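Local coordinates for xylosidase (Xanthomonas axonopodis pv. citri, PDB 6XN2), which probably hydrolyses beta-1,4-linked xylose units of xylan-derived oligosaccharides, as a glycoside hydrolase of family 43, at residues Ala40-His45 and Arg335-Ala340; Tyr47-Ser52 and Ser65-Ala70; Ala84-Leu89 and Arg115-Pro120. All blocks are in the same frame, centred on the assembly; numbering follows the deposited sequence.

Contact 1: Ala40-His45 and Arg335-Ala340; sequences APLVTH and RSIKMA. With XYP (beta-D-xylopyranose), chain E.
Where the last sheet of the family 43 beta-propeller meets the N-terminal part of the chain, Leu42 of the irregular segment 40-45 docks onto Ile337 of strand 336-342, the touching parts running 119° apart. A single nearly straight backbone bond fixes the crossing: Leu42 N donates to Ile337 O at 3.0 Å (171°). The same oxygen also receives a CA-H contact from Pro41 CA at 3.6 Å. Around this point the two branches of Leu42 divide the apolar work, CD1 resting on Ile337 CD1 at 3.8 Å and CD2 on Met339 SD at 3.7 Å, each pair of side chains crossing at about a right angle. Ile337 CG1 lies between backbone N and carbonyl carbon (chi1 69°), which brings its end nearer to Leu42. Pro41 CB packs on Ser336 OG at 3.5 Å, and Met339 N donates to a water at 3.0 Å. Beyond the crossing, Arg335 meets xylose C5 with its guanidinium edge, adding a weak bond from NH2 to O4. Strand 336-342 borders its three-stranded sheet, where Lys338 NZ pairs with Asp324; Arg335 NE reaches Asp67 of the hairpin 47-67.

Contact 2: Tyr47-Ser52 and Ser65-Ala70; sequences YTADPS and SHDLDA. With XYP (beta-D-xylopyranose), chain E.
Backbone pairing between Ala49 and Ser65 gives this contact its core, an antiparallel hydrogen-bonded pair with Ser65 N donating to Ala49 O at 2.7 Å and Ala49 N to Ser65 O at 3.2 Å. Both donors stand above the carbonyl planes, by 36° and 47° respectively, and toward Tyr47 the pairing slackens to a weak bond from Asp67 N to Tyr47 O. A CA-H contact, Thr48 CA to Ser65 O at 3.3 Å, accompanies the pairing.

Among the polar side chains, Asp50 OD2 is gripped twice: Ser65 OG donates to its anti lone pair at 2.7 Å, and O4 of the xylose donates to the same oxygen at 2.6 Å. Ser65 also lines the pocket and, by its bond to OD2, probably helps to orient the Asp50 carboxylate. The positive backbone torsions of Asp50 mark the corner at which the chain turns. A water accepting from Tyr47 N and donating to Asp67 O also bonds His66 NE2, at the edge of the imidazole; His66 ND1 meets Asp85.

In the packing, Tyr47 CB lies 3.6 Å from Asp67 CB, while His66, with CG anti to the backbone N (chi1 180°), brings CD2 within 3.1 Å of Tyr47 O. Asp67 OD2 passes Ala49 CB at 3.8 Å on its way to a salt bridge with Arg335.

A hairpin of the first sheet thus brings Asp50 and Ser65 to the sugar, with a calcium ion near Asp50, consistent with the five-bladed propeller of family 43, whose active site lies in the central cavity.

Contact 3: Ala84-Leu89 and Arg115-Pro120; sequences ADYHVL and RQMWAP. With XYP (beta-D-xylopyranose), chain E.
Tyr86 presents one ring face to Pro120, whose CB lies 4.2 Å from the ring centroid and 20° off the normal in a CH-pi contact displaced toward the rim. At the ring edge, near its plane, stands Trp118 O. Met117 approaches obliquely: SD is 5.2 Å from the Tyr86 centroid in a Met-aromatic contact, and CE touches Tyr86 CE2 at 3.6 Å. The second flat group, the Trp118 indole, turns away from Tyr86 and meets the C4 end of the sugar with one face, xylose C4 lying 3.6 Å above its plane and offset toward the rim.

The hydroxyl completes the hold on the loop. Tyr86 OH donates to Trp118 O at 2.6 Å, lying in the carbonyl plane on a lone pair, and so ties the backbone between the indole and Ala119 to strand 85-91. Met117, bent at chi2 and again at chi3, folds back so that CB, CG and CE all serve the contact: CB lies beside Tyr86 OH, while CG reaches Ala84 C at 3.6 Å. A water donating to both Asp85 O and Met117 O adds a polar bridge between the two backbones.

The ligand end of the loop is polar as well as aromatic. Ala119 N donates to xylose O3 at 3.3 Å (152°), and Trp118 NE1 is bonded to Phe81 O, which helps fix the rotation of the indole. The indole against C4 is a sugar-aromatic contact of the kind common in carbohydrate subsites; in this propeller Tyr86 of strand 85-91, in the preceding sheet, holds the loop that carries it.

In the fold
From the N terminus, the chain leaves helix 29-36 and soon enters residues 40-45, whose partner in contact 1 comes some 290 residues later; this long closure encloses the other two contacts. Contact 2 follows as a short hairpin closure between strands 47-56 and 59-67. Contact 3 opens only after it, in series, joining strand 85-91 to the loop that leads into strand 121-125 of the next sheet. Strands 59-67 and 85-91 are neighbours, so contacts 2 and 3 both reach one sheet, with centres about 7 Å apart. Contact 1 joins the loop before strand 47-56 to strand 336-342 and so brings the end of the fold back to its start. Each contact sends at least one residue to the xylose.

Contact 1: Ala40-His45 and Arg335-Ala340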
loop_
_atom_site.group_PDB
_atom_site.type_symbol
_atom_site.label_atom_id
_atom_site.label_comp_id
_atom_site.label_asym_id
_atom_site.label_seq_id
_atom_site.Cartn_x
_atom_site.Cartn_y
_atom_site.Cartn_z
ATOM N N ALA A 40 -12.864 -8.889 11.355
ATOM C CA ALA A 40 -12.246 -8.766 12.628
ATOM C C ALA A 40 -10.765 -8.605 12.390
ATOM O O ALA A 40 -10.253 -9.016 11.402
ATOM C CB ALA A 40 -12.492 -10.001 13.434
ATOM N N PRO A 41 -10.078 -7.967 13.300
ATOM C CA PRO A 41 -8.646 -7.812 13.207
ATOM C C PRO A 41 -7.972 -9.170 13.057
ATOM O O PRO A 41 -8.227 -10.054 13.817
ATOM C CB PRO A 41 -8.288 -7.228 14.538
ATOM C CG PRO A 41 -9.516 -6.674 15.089
ATOM C CD PRO A 41 -10.613 -7.459 14.551
ATOM N N LEU A 42 -7.130 -9.324 12.063
ATOM C CA LEU A 42 -6.475 -10.581 11.834
ATOM C C LEU A 42 -5.541 -10.897 12.942
ATOM O O LEU A 42 -5.247 -12.020 13.208
ATOM C CB LEU A 42 -5.688 -10.533 10.537
ATOM C CG LEU A 42 -6.547 -10.473 9.318
ATOM C CD1 LEU A 42 -5.725 -10.203 8.094
ATOM C CD2 LEU A 42 -7.318 -11.755 9.172
ATOM N N VAL A 43 -5.048 -9.877 13.617
ATOM C CA VAL A 43 -4.210 -10.047 14.785
ATOM C C VAL A 43 -4.507 -8.960 15.780
ATOM O O VAL A 43 -4.882 -7.899 15.416
ATOM C CB VAL A 43 -2.717 -10.023 14.531
ATOM C CG1 VAL A 43 -2.211 -11.315 13.957
ATOM C CG2 VAL A 43 -2.329 -8.854 13.697
ATOM N N THR A 44 -4.346 -9.254 17.053
ATOM C CA THR A 44 -4.629 -8.276 18.063
ATOM C C THR A 44 -3.559 -8.112 19.065
ATOM O O THR A 44 -3.678 -7.277 19.884
ATOM C CB THR A 44 -5.865 -8.612 18.894
ATOM O OG1 THR A 44 -5.697 -9.891 19.478
ATOM C CG2 THR A 44 -7.055 -8.611 18.077
ATOM N N HIS A 45 -2.503 -8.893 19.011
ATOM C CA HIS A 45 -1.447 -8.758 19.996
ATOM C C HIS A 45 -0.450 -7.661 19.699
ATOM O O HIS A 45 0.373 -7.358 20.495
ATOM C CB HIS A 45 -0.733 -10.064 20.241
ATOM C CG HIS A 45 -0.099 -10.644 19.030
ATOM N ND1 HIS A 45 -0.816 -11.254 18.041
ATOM C CD2 HIS A 45 1.193 -10.723 18.657
ATOM C CE1 HIS A 45 0.002 -11.685 17.107
ATOM N NE2 HIS A 45 1.229 -11.376 17.457
ATOM N N ARG A 335 -3.461 0.983 14.449
ATOM C CA ARG A 335 -4.389 0.289 13.635
ATOM C C ARG A 335 -4.351 -1.219 13.762
ATOM O O ARG A 335 -3.483 -1.743 14.365
ATOM C CB ARG A 335 -4.055 0.711 12.202
ATOM C CG ARG A 335 -4.065 2.217 12.010
ATOM C CD ARG A 335 -3.362 2.739 10.773
ATOM N NE ARG A 335 -1.943 2.771 10.916
ATOM C CZ ARG A 335 -1.113 3.377 10.090
ATOM N NH1 ARG A 335 -1.549 4.006 9.034
ATOM N NH2 ARG A 335 0.163 3.338 10.315
ATOM N N SER A 336 -5.158 -1.913 12.981
ATOM C CA SER A 336 -5.120 -3.367 12.876
ATOM C C SER A 336 -5.535 -3.755 11.465
ATOM O O SER A 336 -6.490 -3.197 10.921
ATOM C CB SER A 336 -6.046 -4.031 13.903
ATOM O OG SER A 336 -7.385 -4.012 13.433
ATOM N N ILE A 337 -4.839 -4.716 10.870
ATOM C CA ILE A 337 -5.184 -5.114 9.514
ATOM C C ILE A 337 -6.339 -6.112 9.490
ATOM O O ILE A 337 -6.604 -6.817 10.466
ATOM C CB ILE A 337 -3.977 -5.700 8.759
ATOM C CG1 ILE A 337 -3.560 -7.053 9.345
ATOM C CG2 ILE A 337 -2.836 -4.668 8.721
ATOM C CD1 ILE A 337 -2.690 -7.882 8.409
ATOM N N LYS A 338 -7.035 -6.135 8.360
ATOM C CA LYS A 338 -8.230 -6.936 8.178
ATOM C C LYS A 338 -8.246 -7.505 6.767
ATOM O O LYS A 338 -7.503 -7.042 5.898
ATOM C CB LYS A 338 -9.479 -6.083 8.411
ATOM C CG LYS A 338 -9.601 -5.503 9.807
ATOM C CD LYS A 338 -10.868 -4.656 9.924
ATOM C CE LYS A 338 -11.331 -4.548 11.366
ATOM N NZ LYS A 338 -12.633 -3.820 11.454
ATOM N N MET A 339 -9.104 -8.458 6.500
ATOM C CA MET A 339 -9.281 -8.977 5.154
ATOM C C MET A 339 -10.741 -9.229 4.863
ATOM O O MET A 339 -11.484 -9.441 5.749
ATOM C CB MET A 339 -8.489 -10.245 4.901
ATOM C CG MET A 339 -8.982 -11.441 5.638
ATOM S SD MET A 339 -7.810 -12.796 5.606
ATOM C CE MET A 339 -7.811 -13.151 3.895
ATOM N N ALA A 340 -11.100 -9.198 3.596
ATOM C CA ALA A 340 -12.442 -9.436 3.119
ATOM C C ALA A 340 -12.456 -9.981 1.698
ATOM O O ALA A 340 -11.650 -9.639 0.912
ATOM C CB ALA A 340 -13.250 -8.174 3.188
HETATM O O1 XYP E . 0.277 8.189 5.615
HETATM C C1 XYP E . 0.275 6.834 5.999
HETATM C C2 XYP E . 1.240 6.085 5.104
HETATM C C3 XYP E . 1.628 4.753 5.661
HETATM C C4 XYP E . 2.026 4.885 7.116
HETATM C C5 XYP E . 0.908 5.537 7.877
HETATM O O2 XYP E . 0.712 5.847 3.807
HETATM O O3 XYP E . 2.720 4.405 4.864
HETATM O O4 XYP E . 2.234 3.625 7.670
HETATM O O5 XYP E . 0.637 6.807 7.356
HETATM O O HOH W 1 -9.887 -9.762 9.031
#

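Contact 2: Tyr47-Ser52 and Ser65-Ala70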
loop_
_atom_site.group_PDB
_atom_site.type_symbol
_atom_site.label_atom_id
_atom_site.label_comp_id
_atom_site.label_asym_id
_atom_site.label_seq_id
_atom_site.Cartn_x
_atom_site.Cartn_y
_atom_site.Cartn_z
ATOM N N TYR A 47 -0.297 -3.901 17.039
ATOM C CA TYR A 47 -0.984 -3.060 16.076
ATOM C C TYR A 47 -0.320 -3.199 14.711
ATOM O O TYR A 47 0.906 -3.198 14.604
ATOM C CB TYR A 47 -0.989 -1.599 16.535
ATOM C CG TYR A 47 -1.929 -1.325 17.690
ATOM C CD1 TYR A 47 -3.307 -1.421 17.522
ATOM C CD2 TYR A 47 -1.444 -0.964 18.942
ATOM C CE1 TYR A 47 -4.178 -1.172 18.571
ATOM C CE2 TYR A 47 -2.308 -0.707 19.999
ATOM C CZ TYR A 47 -3.676 -0.811 19.801
ATOM O OH TYR A 47 -4.550 -0.562 20.833
ATOM N N THR A 48 -1.136 -3.341 13.674
ATOM C CA THR A 48 -0.635 -3.566 12.322
ATOM C C THR A 48 -1.378 -2.680 11.326
ATOM O O THR A 48 -2.549 -2.361 11.523
ATOM C CB THR A 48 -0.794 -5.039 11.891
ATOM O OG1 THR A 48 -2.174 -5.420 11.994
ATOM C CG2 THR A 48 0.053 -5.964 12.765
ATOM N N ALA A 49 -0.701 -2.282 10.252
ATOM C CA ALA A 49 -1.317 -1.423 9.242
ATOM C C ALA A 49 -0.758 -1.724 7.860
ATOM O O ALA A 49 0.174 -2.509 7.731
ATOM C CB ALA A 49 -1.104 0.041 9.586
ATOM N N ASP A 50 -1.340 -1.102 6.837
ATOM C CA ASP A 50 -0.812 -1.154 5.474
ATOM C C ASP A 50 -0.484 -2.568 4.988
ATOM O O ASP A 50 0.665 -2.853 4.641
ATOM C CB ASP A 50 0.448 -0.303 5.384
ATOM C CG ASP A 50 0.318 1.025 6.123
ATOM O OD1 ASP A 50 -0.714 1.710 5.978
ATOM O OD2 ASP A 50 1.263 1.380 6.848
ATOM N N PRO A 51 -1.485 -3.457 4.955
ATOM C CA PRO A 51 -1.152 -4.857 4.663
ATOM C C PRO A 51 -0.797 -5.105 3.197
ATOM O O PRO A 51 -1.574 -4.754 2.312
ATOM C CB PRO A 51 -2.434 -5.597 5.046
ATOM C CG PRO A 51 -3.519 -4.598 4.790
ATOM C CD PRO A 51 -2.936 -3.247 5.116
ATOM N N SER A 52 0.312 -5.758 2.942
ATOM C CA SER A 52 0.678 -6.133 1.602
ATOM C C SER A 52 0.671 -7.647 1.562
ATOM O O SER A 52 1.532 -8.263 2.077
ATOM C CB SER A 52 2.038 -5.581 1.249
ATOM O OG SER A 52 1.984 -4.234 0.910
ATOM N N SER A 65 2.857 -2.738 8.222
ATOM C CA SER A 65 3.583 -1.885 9.160
ATOM C C SER A 65 3.270 -2.327 10.581
ATOM O O SER A 65 2.306 -3.055 10.807
ATOM C CB SER A 65 3.203 -0.417 8.985
ATOM O OG SER A 65 3.490 0.014 7.674
ATOM N N HIS A 66 4.078 -1.872 11.530
ATOM C CA HIS A 66 3.887 -2.228 12.955
ATOM C C HIS A 66 3.750 -0.958 13.778
ATOM O O HIS A 66 4.736 -0.391 14.091
ATOM C CB HIS A 66 5.046 -3.069 13.479
ATOM C CG HIS A 66 4.872 -3.434 14.911
ATOM N ND1 HIS A 66 5.866 -3.964 15.667
ATOM C CD2 HIS A 66 3.812 -3.347 15.726
ATOM C CE1 HIS A 66 5.435 -4.178 16.878
ATOM N NE2 HIS A 66 4.196 -3.812 16.937
ATOM N N ASP A 67 2.526 -0.543 14.043
ATOM C CA ASP A 67 2.243 0.649 14.804
ATOM C C ASP A 67 2.623 0.433 16.227
ATOM O O ASP A 67 2.311 -0.561 16.783
ATOM C CB ASP A 67 0.754 0.965 14.757
ATOM C CG ASP A 67 0.304 1.469 13.437
ATOM O OD1 ASP A 67 1.122 1.957 12.687
ATOM O OD2 ASP A 67 -0.874 1.412 13.168
ATOM N N LEU A 68 3.269 1.407 16.824
ATOM C CA LEU A 68 3.715 1.297 18.193
ATOM C C LEU A 68 2.956 2.190 19.150
ATOM O O LEU A 68 2.770 3.326 18.890
ATOM C CB LEU A 68 5.183 1.619 18.280
ATOM C CG LEU A 68 6.116 0.694 17.563
ATOM C CD1 LEU A 68 7.520 1.213 17.598
ATOM C CD2 LEU A 68 6.023 -0.683 18.146
ATOM N N ASP A 69 2.568 1.641 20.284
ATOM C CA ASP A 69 1.803 2.381 21.277
ATOM C C ASP A 69 2.720 2.987 22.335
ATOM O O ASP A 69 3.183 2.290 23.240
ATOM C CB ASP A 69 0.765 1.469 21.931
ATOM C CG ASP A 69 -0.195 2.221 22.835
ATOM O OD1 ASP A 69 -0.252 3.469 22.760
ATOM O OD2 ASP A 69 -0.905 1.553 23.616
ATOM N N ALA A 70 2.974 4.287 22.217
ATOM C CA ALA A 70 3.804 5.000 23.183
ATOM C C ALA A 70 2.998 5.403 24.418
ATOM O O ALA A 70 3.014 6.565 24.830
ATOM C CB ALA A 70 4.437 6.228 22.535
HETATM O O1 XYP E . 0.277 8.189 5.615
HETATM C C1 XYP E . 0.275 6.834 5.999
HETATM C C2 XYP E . 1.240 6.085 5.104
HETATM C C3 XYP E . 1.628 4.753 5.661
HETATM C C4 XYP E . 2.026 4.885 7.116
HETATM C C5 XYP E . 0.908 5.537 7.877
HETATM O O2 XYP E . 0.712 5.847 3.807
HETATM O O3 XYP E . 2.720 4.405 4.864
HETATM O O4 XYP E . 2.234 3.625 7.670
HETATM O O5 XYP E . 0.637 6.807 7.356
HETATM O O HOH W 2 1.948 -2.814 18.438
#

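Contact 3: Ala84-Leu89 and Arg115-Pro120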
loop_
_atom_site.group_PDB
_atom_site.type_symbol
_atom_site.label_atom_id
_atom_site.label_comp_id
_atom_site.label_asym_id
_atom_site.label_seq_id
_atom_site.Cartn_x
_atom_site.Cartn_y
_atom_site.Cartn_z
ATOM N N ALA A 84 9.174 1.416 13.797
ATOM C CA ALA A 84 10.613 1.163 13.743
ATOM C C ALA A 84 10.965 -0.214 13.201
ATOM O O ALA A 84 12.137 -0.516 12.996
ATOM C CB ALA A 84 11.224 1.335 15.129
ATOM N N ASP A 85 9.961 -1.050 13.005
ATOM C CA ASP A 85 10.268 -2.453 12.646
ATOM C C ASP A 85 9.137 -3.092 11.846
ATOM O O ASP A 85 8.077 -2.526 11.768
ATOM C CB ASP A 85 10.486 -3.252 13.926
ATOM C CG ASP A 85 9.203 -3.504 14.692
ATOM O OD1 ASP A 85 8.582 -4.481 14.414
ATOM O OD2 ASP A 85 8.857 -2.700 15.531
ATOM N N TYR A 86 9.410 -4.268 11.298
ATOM C CA TYR A 86 8.446 -4.986 10.545
ATOM C C TYR A 86 8.336 -6.423 10.981
ATOM O O TYR A 86 9.291 -7.048 11.291
ATOM C CB TYR A 86 8.810 -4.993 9.061
ATOM C CG TYR A 86 8.827 -3.649 8.412
ATOM C CD1 TYR A 86 7.721 -2.865 8.398
ATOM C CD2 TYR A 86 9.942 -3.181 7.812
ATOM C CE1 TYR A 86 7.733 -1.642 7.822
ATOM C CE2 TYR A 86 9.966 -1.954 7.226
ATOM C CZ TYR A 86 8.853 -1.186 7.238
ATOM O OH TYR A 86 8.871 0.044 6.677
ATOM N N HIS A 87 7.104 -6.887 10.999
ATOM C CA HIS A 87 6.855 -8.320 11.227
ATOM C C HIS A 87 6.352 -8.930 9.925
ATOM O O HIS A 87 5.998 -8.209 9.033
ATOM C CB HIS A 87 5.786 -8.538 12.287
ATOM C CG HIS A 87 6.249 -8.305 13.672
ATOM N ND1 HIS A 87 6.104 -9.229 14.650
ATOM C CD2 HIS A 87 6.833 -7.251 14.241
ATOM C CE1 HIS A 87 6.585 -8.754 15.759
ATOM N NE2 HIS A 87 7.032 -7.563 15.532
ATOM N N VAL A 88 6.343 -10.243 9.865
ATOM C CA VAL A 88 5.746 -10.933 8.750
ATOM C C VAL A 88 4.640 -11.845 9.266
ATOM O O VAL A 88 4.828 -12.508 10.202
ATOM C CB VAL A 88 6.762 -11.720 7.930
ATOM C CG1 VAL A 88 6.088 -12.456 6.814
ATOM C CG2 VAL A 88 7.789 -10.788 7.367
ATOM N N LEU A 89 3.477 -11.820 8.657
ATOM C CA LEU A 89 2.371 -12.674 9.067
ATOM C C LEU A 89 2.091 -13.713 7.989
ATOM O O LEU A 89 2.397 -13.496 6.821
ATOM C CB LEU A 89 1.116 -11.837 9.344
ATOM C CG LEU A 89 1.320 -10.589 10.206
ATOM C CD1 LEU A 89 0.039 -9.745 10.288
ATOM C CD2 LEU A 89 1.797 -10.955 11.597
ATOM N N ARG A 115 14.289 6.926 11.036
ATOM C CA ARG A 115 13.002 6.675 11.667
ATOM C C ARG A 115 11.879 6.425 10.665
ATOM O O ARG A 115 12.081 6.495 9.452
ATOM C CB ARG A 115 12.630 7.861 12.562
ATOM C CG ARG A 115 12.464 9.157 11.787
ATOM C CD ARG A 115 12.416 10.374 12.693
ATOM N NE ARG A 115 11.944 11.545 11.962
ATOM C CZ ARG A 115 10.725 12.064 12.092
ATOM N NH1 ARG A 115 9.861 11.523 12.943
ATOM N NH2 ARG A 115 10.374 13.131 11.381
ATOM N N GLN A 116 10.699 6.134 11.211
ATOM C CA GLN A 116 9.458 5.994 10.456
ATOM C C GLN A 116 9.538 4.932 9.362
ATOM O O GLN A 116 9.607 5.228 8.164
ATOM C CB GLN A 116 9.048 7.348 9.879
ATOM C CG GLN A 116 8.685 8.342 10.976
ATOM C CD GLN A 116 8.142 9.645 10.441
ATOM O OE1 GLN A 116 8.781 10.311 9.630
ATOM N NE2 GLN A 116 6.953 10.020 10.897
ATOM N N MET A 117 9.522 3.683 9.810
ATOM C CA MET A 117 9.450 2.535 8.924
ATOM C C MET A 117 7.995 2.327 8.525
ATOM O O MET A 117 7.222 1.711 9.264
ATOM C CB MET A 117 10.022 1.306 9.619
ATOM C CG MET A 117 11.470 1.488 10.065
ATOM S SD MET A 117 12.603 1.114 8.708
ATOM C CE MET A 117 12.858 -0.640 8.956
ATOM N N TRP A 118 7.616 2.891 7.388
ATOM C CA TRP A 118 6.245 2.889 6.908
ATOM C C TRP A 118 5.848 1.742 5.987
ATOM O O TRP A 118 6.580 0.837 5.829
ATOM C CB TRP A 118 5.914 4.263 6.333
ATOM C CG TRP A 118 5.776 5.340 7.394
ATOM C CD1 TRP A 118 6.064 5.235 8.687
ATOM C CD2 TRP A 118 5.288 6.665 7.210
ATOM N NE1 TRP A 118 5.794 6.397 9.337
ATOM C CE2 TRP A 118 5.309 7.292 8.448
ATOM C CE3 TRP A 118 4.816 7.374 6.118
ATOM C CZ2 TRP A 118 4.885 8.583 8.622
ATOM C CZ3 TRP A 118 4.409 8.646 6.297
ATOM C CH2 TRP A 118 4.444 9.241 7.527
ATOM N N ALA A 119 4.663 1.814 5.413
ATOM C CA ALA A 119 4.089 0.796 4.557
ATOM C C ALA A 119 5.004 0.025 3.612
ATOM O O ALA A 119 5.363 0.520 2.625
ATOM C CB ALA A 119 2.958 1.390 3.780
ATOM N N PRO A 120 5.268 -1.240 3.902
ATOM C CA PRO A 120 6.177 -2.000 3.063
ATOM C C PRO A 120 5.537 -2.966 2.100
ATOM O O PRO A 120 4.359 -3.107 2.066
ATOM C CB PRO A 120 6.919 -2.818 4.093
ATOM C CG PRO A 120 5.873 -3.146 5.063
ATOM C CD PRO A 120 4.948 -1.976 5.119
HETATM O O1 XYP E . 0.277 8.189 5.615
HETATM C C1 XYP E . 0.275 6.834 5.999
HETATM C C2 XYP E . 1.240 6.085 5.104
HETATM C C3 XYP E . 1.628 4.753 5.661
HETATM C C4 XYP E . 2.026 4.885 7.116
HETATM C C5 XYP E . 0.908 5.537 7.877
HETATM O O2 XYP E . 0.712 5.847 3.807
HETATM O O3 XYP E . 2.720 4.405 4.864
HETATM O O4 XYP E . 2.234 3.625 7.670
HETATM O O5 XYP E . 0.637 6.807 7.356
HETATM O O HOH W 3 6.399 -0.574 10.675
#